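Local coordinates for protein TgTwinScan_2721 - E2 domain (Toxoplasma gondii, PDB 2F4Z) that probably acts as a ubiquitin-conjugating (E2) enzyme, carrying ubiquitin or a related modifier as a thioester on a cysteine before its transfer to a substrate, at residues 36-40 and 140-145; 88-94 and 187-192. All coordinates share one frame; numbering follows the deposited sequence.

Contact 1 (36-40 and 140-145); sequences RLLKE and PALTIR
R36 of the N-terminal helix 33-46 reaches the loop before helix 144-156 and grips the carbonyl of P140 end-on: NH1 and NH2 both donate to P140 O, each at 2.8 Å and each bent, with N-H...O angles near 140°. That oxygen lies close to the guanidinium plane, as does L142 O, 2.6 Å from R36 NH2. With CG anti to the backbone N (chi1 -178°) and the chain extended as far as NE, the guanidinium is brought to the P140 carbonyl. One turn on, E40 meets the start of the second helix. Its OE1 accepts from I144 N on the syn side at 3.0 Å and takes a water that in turn accepts from R145 N. Beside this polar pair, L37 CD2 touches I144 CD1 at 3.9 Å, the two side chains crossing at about a right angle.

The two charged side chains position each other: E40 OE2, approached on its anti side, receives R36 NE at 2.8 Å in a nearly straight salt bridge, and the same oxygen also bonds Y104 OH. T143 is the N-cap of helix 144-156, while W77 of strand 77-82 packs against L37, E40 and I144. A carboxylate that binds an arginine, the first amide of a helix directly and the second through a water is probably stabilised in its ionised form.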
ATOM      1  N   ARG A  36     -15.738   2.408   3.541  1.00 34.85           N
ATOM      2  CA  ARG A  36     -14.296   2.461   3.268  1.00 33.40           C
ATOM      3  C   ARG A  36     -13.698   3.821   3.637  1.00 31.53           C
ATOM      4  O   ARG A  36     -12.696   3.899   4.359  1.00 30.81           O
ATOM      5  CB  ARG A  36     -13.949   2.157   1.800  1.00 33.95           C
ATOM      6  CG  ARG A  36     -12.409   2.194   1.654  1.00 33.82           C
ATOM      7  CD  ARG A  36     -11.951   1.925   0.279  1.00 35.01           C
ATOM      8  NE  ARG A  36     -10.557   2.349   0.059  1.00 34.22           N
ATOM      9  CZ  ARG A  36      -9.634   1.642  -0.602  1.00 32.36           C
ATOM     10  NH1 ARG A  36      -9.901   0.421  -1.032  1.00 31.52           N
ATOM     11  NH2 ARG A  36      -8.430   2.157  -0.853  1.00 28.57           N
ATOM     12  N   LEU A  37     -14.353   4.885   3.183  1.00 30.11           N
ATOM     13  CA  LEU A  37     -13.817   6.215   3.396  1.00 29.87           C
ATOM     14  C   LEU A  37     -13.777   6.577   4.891  1.00 30.02           C
ATOM     15  O   LEU A  37     -12.741   7.079   5.397  1.00 29.46           O
ATOM     16  CB  LEU A  37     -14.564   7.250   2.531  1.00 29.74           C
ATOM     17  CG  LEU A  37     -14.193   7.354   1.046  1.00 27.77           C
ATOM     18  CD1 LEU A  37     -15.107   8.350   0.332  1.00 28.48           C
ATOM     19  CD2 LEU A  37     -12.741   7.847   0.950  1.00 22.20           C
ATOM     20  N   LEU A  38     -14.838   6.209   5.622  1.00 29.56           N
ATOM     21  CA  LEU A  38     -14.869   6.375   7.108  1.00 30.56           C
ATOM     22  C   LEU A  38     -13.788   5.584   7.872  1.00 30.03           C
ATOM     23  O   LEU A  38     -13.184   6.084   8.821  1.00 31.41           O
ATOM     24  CB  LEU A  38     -16.276   6.075   7.668  1.00 31.36           C
ATOM     25  CG  LEU A  38     -17.224   7.244   7.374  1.00 33.72           C
ATOM     26  CD1 LEU A  38     -18.675   6.815   7.496  1.00 38.89           C
ATOM     27  CD2 LEU A  38     -16.882   8.418   8.292  1.00 33.51           C
ATOM     28  N   LYS A  39     -13.512   4.367   7.438  1.00 29.94           N
ATOM     29  CA  LYS A  39     -12.484   3.560   8.047  1.00 29.31           C
ATOM     30  C   LYS A  39     -11.093   4.060   7.700  1.00 29.89           C
ATOM     31  O   LYS A  39     -10.210   3.994   8.560  1.00 31.12           O
ATOM     32  CB  LYS A  39     -12.615   2.111   7.623  1.00 31.81           C
ATOM     33  CG  LYS A  39     -11.406   1.288   8.071  1.00 34.82           C
ATOM     34  CD  LYS A  39     -11.751  -0.067   8.586  1.00 43.67           C
ATOM     35  CE  LYS A  39     -10.474  -0.672   9.216  1.00 46.82           C
ATOM     36  NZ  LYS A  39      -9.289  -0.661   8.240  1.00 47.78           N
ATOM     37  N   GLU A  40     -10.880   4.530   6.451  1.00 27.29           N
ATOM     38  CA  GLU A  40      -9.657   5.241   6.128  1.00 27.30           C
ATOM     39  C   GLU A  40      -9.404   6.404   7.056  1.00 26.45           C
ATOM     40  O   GLU A  40      -8.346   6.503   7.627  1.00 25.36           O
ATOM     41  CB  GLU A  40      -9.617   5.707   4.653  1.00 25.50           C
ATOM     42  CG  GLU A  40      -9.380   4.552   3.735  1.00 26.65           C
ATOM     43  CD  GLU A  40      -8.816   4.984   2.385  1.00 28.43           C
ATOM     44  OE1 GLU A  40      -7.894   5.795   2.428  1.00 26.82           O
ATOM     45  OE2 GLU A  40      -9.321   4.567   1.314  1.00 29.39           O
ATOM     46  N   PRO A 140      -6.680   0.490  -6.093  1.00 24.59           N
ATOM     47  CA  PRO A 140      -7.632   0.449  -4.947  1.00 23.51           C
ATOM     48  C   PRO A 140      -7.077  -0.183  -3.677  1.00 23.43           C
ATOM     49  O   PRO A 140      -7.636   0.074  -2.593  1.00 23.06           O
ATOM     50  CB  PRO A 140      -8.852  -0.370  -5.474  1.00 23.25           C
ATOM     51  CG  PRO A 140      -8.443  -0.932  -6.742  1.00 26.31           C
ATOM     52  CD  PRO A 140      -7.179  -0.242  -7.274  1.00 23.82           C
ATOM     53  N   ALA A 141      -6.020  -0.993  -3.782  1.00 22.41           N
ATOM     54  CA  ALA A 141      -5.356  -1.539  -2.590  1.00 25.93           C
ATOM     55  C   ALA A 141      -4.594  -0.483  -1.790  1.00 27.22           C
ATOM     56  O   ALA A 141      -4.187  -0.767  -0.650  1.00 28.18           O
ATOM     57  CB  ALA A 141      -4.389  -2.672  -2.955  1.00 25.04           C
ATOM     58  N   LEU A 142      -4.367   0.715  -2.378  1.00 26.93           N
ATOM     59  CA  LEU A 142      -3.670   1.811  -1.656  1.00 26.72           C
ATOM     60  C   LEU A 142      -4.681   2.675  -0.905  1.00 27.06           C
ATOM     61  O   LEU A 142      -5.914   2.562  -1.073  1.00 28.46           O
ATOM     62  CB  LEU A 142      -2.818   2.688  -2.622  1.00 25.69           C
ATOM     63  CG  LEU A 142      -1.634   1.916  -3.304  1.00 28.04           C
ATOM     64  CD1 LEU A 142      -1.269   2.606  -4.593  1.00 29.49           C
ATOM     65  CD2 LEU A 142      -0.392   1.737  -2.398  1.00 28.72           C
ATOM     66  N   THR A 143      -4.182   3.620  -0.140  1.00 25.94           N
ATOM     67  CA  THR A 143      -5.094   4.430   0.652  1.00 26.87           C
ATOM     68  C   THR A 143      -4.706   5.879   0.467  1.00 26.22           C
ATOM     69  O   THR A 143      -3.601   6.157   0.020  1.00 24.39           O
ATOM     70  CB  THR A 143      -4.967   4.056   2.139  1.00 25.82           C
ATOM     71  OG1 THR A 143      -3.642   4.369   2.580  1.00 26.30           O
ATOM     72  CG2 THR A 143      -5.215   2.543   2.318  1.00 27.01           C
ATOM     73  N   ILE A 144      -5.630   6.776   0.798  1.00 26.51           N
ATOM     74  CA  ILE A 144      -5.324   8.220   0.949  1.00 26.01           C
ATOM     75  C   ILE A 144      -4.069   8.468   1.827  1.00 26.55           C
ATOM     76  O   ILE A 144      -3.213   9.294   1.493  1.00 25.95           O
ATOM     77  CB  ILE A 144      -6.579   8.964   1.465  1.00 25.66           C
ATOM     78  CG1 ILE A 144      -7.652   8.990   0.351  1.00 26.14           C
ATOM     79  CG2 ILE A 144      -6.260  10.378   1.923  1.00 23.70           C
ATOM     80  CD1 ILE A 144      -9.046   9.050   0.853  1.00 25.58           C
ATOM     81  N   ARG A 145      -3.943   7.741   2.936  1.00 26.39           N
ATOM     82  CA  ARG A 145      -2.704   7.796   3.752  1.00 25.97           C
ATOM     83  C   ARG A 145      -1.351   7.524   3.082  1.00 25.38           C
ATOM     84  O   ARG A 145      -0.376   8.254   3.303  1.00 25.38           O
ATOM     85  CB  ARG A 145      -2.804   6.868   4.961  1.00 26.65           C
ATOM     86  CG  ARG A 145      -1.682   7.187   5.968  1.00 28.06           C
ATOM     87  CD  ARG A 145      -2.023   6.588   7.367  1.00 33.54           C
ATOM     88  NE  ARG A 145      -1.060   7.107   8.329  1.00 34.66           N
ATOM     89  CZ  ARG A 145       0.097   6.524   8.636  1.00 37.12           C
ATOM     90  NH1 ARG A 145       0.434   5.373   8.090  1.00 37.61           N
ATOM     91  NH2 ARG A 145       0.903   7.087   9.520  1.00 40.29           N
TER
HETATM   92  O   HOH W   1      -6.264   6.612   4.346  1.00 30.79           O

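Contact 2 (88-94 and 187-192)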
ATOM      1  N   PRO A  88      14.401  21.818   3.808  1.00 31.68           N
ATOM      2  CA  PRO A  88      13.949  23.167   4.058  1.00 31.78           C
ATOM      3  C   PRO A  88      12.510  23.257   4.628  1.00 32.11           C
ATOM      4  O   PRO A  88      12.135  24.318   5.165  1.00 31.90           O
ATOM      5  CB  PRO A  88      14.020  23.834   2.700  1.00 31.50           C
ATOM      6  CG  PRO A  88      14.470  22.817   1.756  1.00 31.08           C
ATOM      7  CD  PRO A  88      14.785  21.589   2.406  1.00 31.67           C
ATOM      8  N   TYR A  89      11.760  22.149   4.579  1.00 31.13           N
ATOM      9  CA  TYR A  89      10.343  22.143   4.978  1.00 31.96           C
ATOM     10  C   TYR A  89      10.172  21.829   6.445  1.00 32.97           C
ATOM     11  O   TYR A  89       9.073  21.881   6.961  1.00 32.19           O
ATOM     12  CB  TYR A  89       9.537  21.164   4.085  1.00 29.45           C
ATOM     13  CG  TYR A  89       9.878  21.430   2.663  1.00 27.74           C
ATOM     14  CD1 TYR A  89       9.489  22.621   2.058  1.00 23.95           C
ATOM     15  CD2 TYR A  89      10.664  20.534   1.932  1.00 26.19           C
ATOM     16  CE1 TYR A  89       9.853  22.888   0.753  1.00 25.55           C
ATOM     17  CE2 TYR A  89      11.054  20.806   0.635  1.00 24.56           C
ATOM     18  CZ  TYR A  89      10.627  21.961   0.047  1.00 26.45           C
ATOM     19  OH  TYR A  89      10.951  22.229  -1.273  1.00 26.06           O
ATOM     20  N   GLU A  90      11.277  21.488   7.114  1.00 35.33           N
ATOM     21  CA  GLU A  90      11.228  21.088   8.513  1.00 36.29           C
ATOM     22  C   GLU A  90      10.534  22.123   9.379  1.00 35.79           C
ATOM     23  O   GLU A  90      10.773  23.318   9.221  1.00 36.27           O
ATOM     24  CB  GLU A  90      12.628  20.846   9.041  1.00 37.62           C
ATOM     25  CG  GLU A  90      12.603  20.449  10.504  1.00 42.65           C
ATOM     26  CD  GLU A  90      13.972  20.184  11.079  1.00 49.99           C
ATOM     27  OE1 GLU A  90      14.838  19.567  10.376  1.00 51.77           O
ATOM     28  OE2 GLU A  90      14.146  20.569  12.267  1.00 54.42           O
ATOM     29  N   GLY A  91       9.662  21.668  10.284  1.00 35.50           N
ATOM     30  CA  GLY A  91       8.872  22.570  11.096  1.00 34.95           C
ATOM     31  C   GLY A  91       7.638  23.148  10.417  1.00 34.33           C
ATOM     32  O   GLY A  91       6.826  23.798  11.064  1.00 36.30           O
ATOM     33  N   GLY A  92       7.468  22.926   9.123  1.00 32.79           N
ATOM     34  CA  GLY A  92       6.293  23.457   8.403  1.00 31.32           C
ATOM     35  C   GLY A  92       5.112  22.507   8.595  1.00 30.21           C
ATOM     36  O   GLY A  92       5.307  21.297   8.818  1.00 30.20           O
ATOM     37  N   HIS A  93       3.923  23.060   8.446  1.00 28.99           N
ATOM     38  CA  HIS A  93       2.667  22.323   8.470  1.00 30.54           C
ATOM     39  C   HIS A  93       1.924  22.636   7.210  1.00 27.82           C
ATOM     40  O   HIS A  93       1.554  23.750   7.028  1.00 28.22           O
ATOM     41  CB  HIS A  93       1.815  22.749   9.714  1.00 32.14           C
ATOM     42  CG  HIS A  93       2.489  22.408  11.005  1.00 39.82           C
ATOM     43  ND1 HIS A  93       2.714  21.094  11.395  1.00 45.87           N
ATOM     44  CD2 HIS A  93       3.109  23.195  11.932  1.00 47.21           C
ATOM     45  CE1 HIS A  93       3.395  21.093  12.533  1.00 50.64           C
ATOM     46  NE2 HIS A  93       3.643  22.351  12.884  1.00 49.36           N
ATOM     47  N   PHE A  94       1.683  21.632   6.367  1.00 26.72           N
ATOM     48  CA  PHE A  94       1.180  21.866   4.992  1.00 25.98           C
ATOM     49  C   PHE A  94      -0.188  21.271   4.899  1.00 25.43           C
ATOM     50  O   PHE A  94      -0.394  20.121   5.343  1.00 28.23           O
ATOM     51  CB  PHE A  94       2.152  21.277   3.947  1.00 24.60           C
ATOM     52  CG  PHE A  94       3.527  21.890   4.016  1.00 25.60           C
ATOM     53  CD1 PHE A  94       4.519  21.314   4.815  1.00 24.26           C
ATOM     54  CD2 PHE A  94       3.790  23.105   3.376  1.00 23.77           C
ATOM     55  CE1 PHE A  94       5.784  21.892   4.909  1.00 23.39           C
ATOM     56  CE2 PHE A  94       5.057  23.698   3.495  1.00 24.24           C
ATOM     57  CZ  PHE A  94       6.047  23.070   4.263  1.00 22.13           C
ATOM     58  N   THR A 187       8.565  28.166   3.964  1.00 27.30           N
ATOM     59  CA  THR A 187       8.112  27.346   5.129  1.00 29.47           C
ATOM     60  C   THR A 187       7.815  28.236   6.390  1.00 31.20           C
ATOM     61  O   THR A 187       6.732  28.153   7.016  1.00 30.48           O
ATOM     62  CB  THR A 187       9.140  26.220   5.405  1.00 29.69           C
ATOM     63  OG1 THR A 187       9.209  25.350   4.251  1.00 29.32           O
ATOM     64  CG2 THR A 187       8.758  25.369   6.618  1.00 28.76           C
ATOM     65  N   GLU A 188       8.741  29.139   6.709  1.00 32.32           N
ATOM     66  CA  GLU A 188       8.647  29.982   7.903  1.00 34.54           C
ATOM     67  C   GLU A 188       7.537  30.969   7.727  1.00 33.74           C
ATOM     68  O   GLU A 188       6.839  31.269   8.664  1.00 34.88           O
ATOM     69  CB  GLU A 188       9.974  30.708   8.168  1.00 34.25           C
ATOM     70  CG  GLU A 188      11.047  29.694   8.591  1.00 38.76           C
ATOM     71  CD  GLU A 188      12.507  30.213   8.686  1.00 40.39           C
ATOM     72  OE1 GLU A 188      12.989  31.001   7.804  1.00 44.88           O
ATOM     73  OE2 GLU A 188      13.192  29.744   9.648  1.00 49.82           O
ATOM     74  N   THR A 189       7.324  31.405   6.500  1.00 32.01           N
ATOM     75  CA  THR A 189       6.357  32.409   6.187  1.00 32.34           C
ATOM     76  C   THR A 189       4.917  31.869   6.068  1.00 32.53           C
ATOM     77  O   THR A 189       3.997  32.476   6.584  1.00 31.67           O
ATOM     78  CB  THR A 189       6.757  33.103   4.885  1.00 31.78           C
ATOM     79  OG1 THR A 189       8.023  33.718   5.081  1.00 29.93           O
ATOM     80  CG2 THR A 189       5.751  34.147   4.486  1.00 33.13           C
ATOM     81  N   PHE A 190       4.737  30.750   5.378  1.00 31.82           N
ATOM     82  CA  PHE A 190       3.417  30.261   4.994  1.00 31.78           C
ATOM     83  C   PHE A 190       2.975  28.976   5.648  1.00 31.97           C
ATOM     84  O   PHE A 190       1.796  28.629   5.553  1.00 33.37           O
ATOM     85  CB  PHE A 190       3.366  30.009   3.488  1.00 31.86           C
ATOM     86  CG  PHE A 190       3.691  31.174   2.695  1.00 30.53           C
ATOM     87  CD1 PHE A 190       4.822  31.172   1.908  1.00 29.07           C
ATOM     88  CD2 PHE A 190       2.855  32.317   2.748  1.00 33.72           C
ATOM     89  CE1 PHE A 190       5.166  32.285   1.159  1.00 32.61           C
ATOM     90  CE2 PHE A 190       3.157  33.438   2.000  1.00 33.47           C
ATOM     91  CZ  PHE A 190       4.326  33.431   1.185  1.00 33.73           C
ATOM     92  N   ALA A 191       3.878  28.261   6.291  1.00 31.91           N
ATOM     93  CA  ALA A 191       3.580  26.907   6.740  1.00 33.28           C
ATOM     94  C   ALA A 191       3.746  26.813   8.248  1.00 35.04           C
ATOM     95  O   ALA A 191       3.923  25.734   8.822  1.00 33.28           O
ATOM     96  CB  ALA A 191       4.498  25.929   6.026  1.00 31.00           C
ATOM     97  N   LYS A 192       3.739  27.979   8.886  1.00 38.96           N
ATOM     98  CA  LYS A 192       4.164  28.121  10.316  1.00 41.90           C
ATOM     99  C   LYS A 192       3.359  29.214  10.980  1.00 43.12           C
ATOM    100  O   LYS A 192       2.155  29.016  11.202  1.00 45.92           O
ATOM    101  CB  LYS A 192       5.668  28.427  10.472  1.00 42.53           C
ATOM    102  CG  LYS A 192       6.617  27.269  10.174  1.00 42.21           C
ATOM    103  CD  LYS A 192       7.878  27.471  10.960  1.00 47.88           C
ATOM    104  CE  LYS A 192       9.087  26.784  10.352  1.00 50.03           C
ATOM    105  NZ  LYS A 192      10.226  26.818  11.344  1.00 52.99           N
TER
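The turn leading into strand 93-99 passes beside the C-terminal end of helix 176-190, and the backbones come closest at G92 and A191, whose CA atoms are 4.7 Å apart. Y89 to G92 form a type II beta turn closed by G92 N to Y89 O, and G91, with its positive phi of 81°, takes the position where such turns favour glycine. Across the gap, A191 is the first residue to leave helical geometry. Its carbonyl accepts H93 N at 2.7 Å, and G92 CA adds a CA-H...O contact to the same oxygen at 3.3 Å.

Because G92 has no side chain, T187 can press against the turn: CG2 lies 3.6 Å from G92 CA and also touches Y89 O. The methyl CG2 points away from the backbone N of T187, which leaves OG1 (chi1 -62°) beside that nitrogen, bonded to A183 O one turn back. OG1 also sits 3.5 Å from Y89 CD1 and in the plane of the F94 ring, at its edge. A191 CB approaches the same ring obliquely, 3.4 Å from CE2. On the outer side, the extended K192 chain runs alongside the G91 carbonyl, CG 3.6 Å from G91 O.

Farther out, Y89 packs on F179 and A183 and bonds W118 O through its hydroxyl, while F94 leans on I117. Strand 93-99 pairs with strand 77-82 through F94 and I81. The contact thus fastens the final helix onto the start of a central strand of the antiparallel sheet, in the alpha/beta fold of ubiquitin-conjugating enzymes.

The two contacts lie on opposite sides of the chain's centre, their centres about 27 Å apart. Each is partly buried and holds a terminal helix: contact 1 joins the N-terminal helix to the beginning of helix 144-156, contact 2 the C-terminal helix to strand 93-99. No touching residue of contact 1 is fully exposed, whereas contact 2 has a buried centre (T187, A191, F94) and an exposed rim (E90, H93, K192). Charge governs 36-40/140-145, through an arginine-carboxylate pair acting on backbone groups; 88-94/187-192 relies on one backbone bond and on side chains fitted against glycines, carbonyls and an aromatic ring. The second subunit packs on the 140-142 loop, whereas it leaves contact 2 untouched.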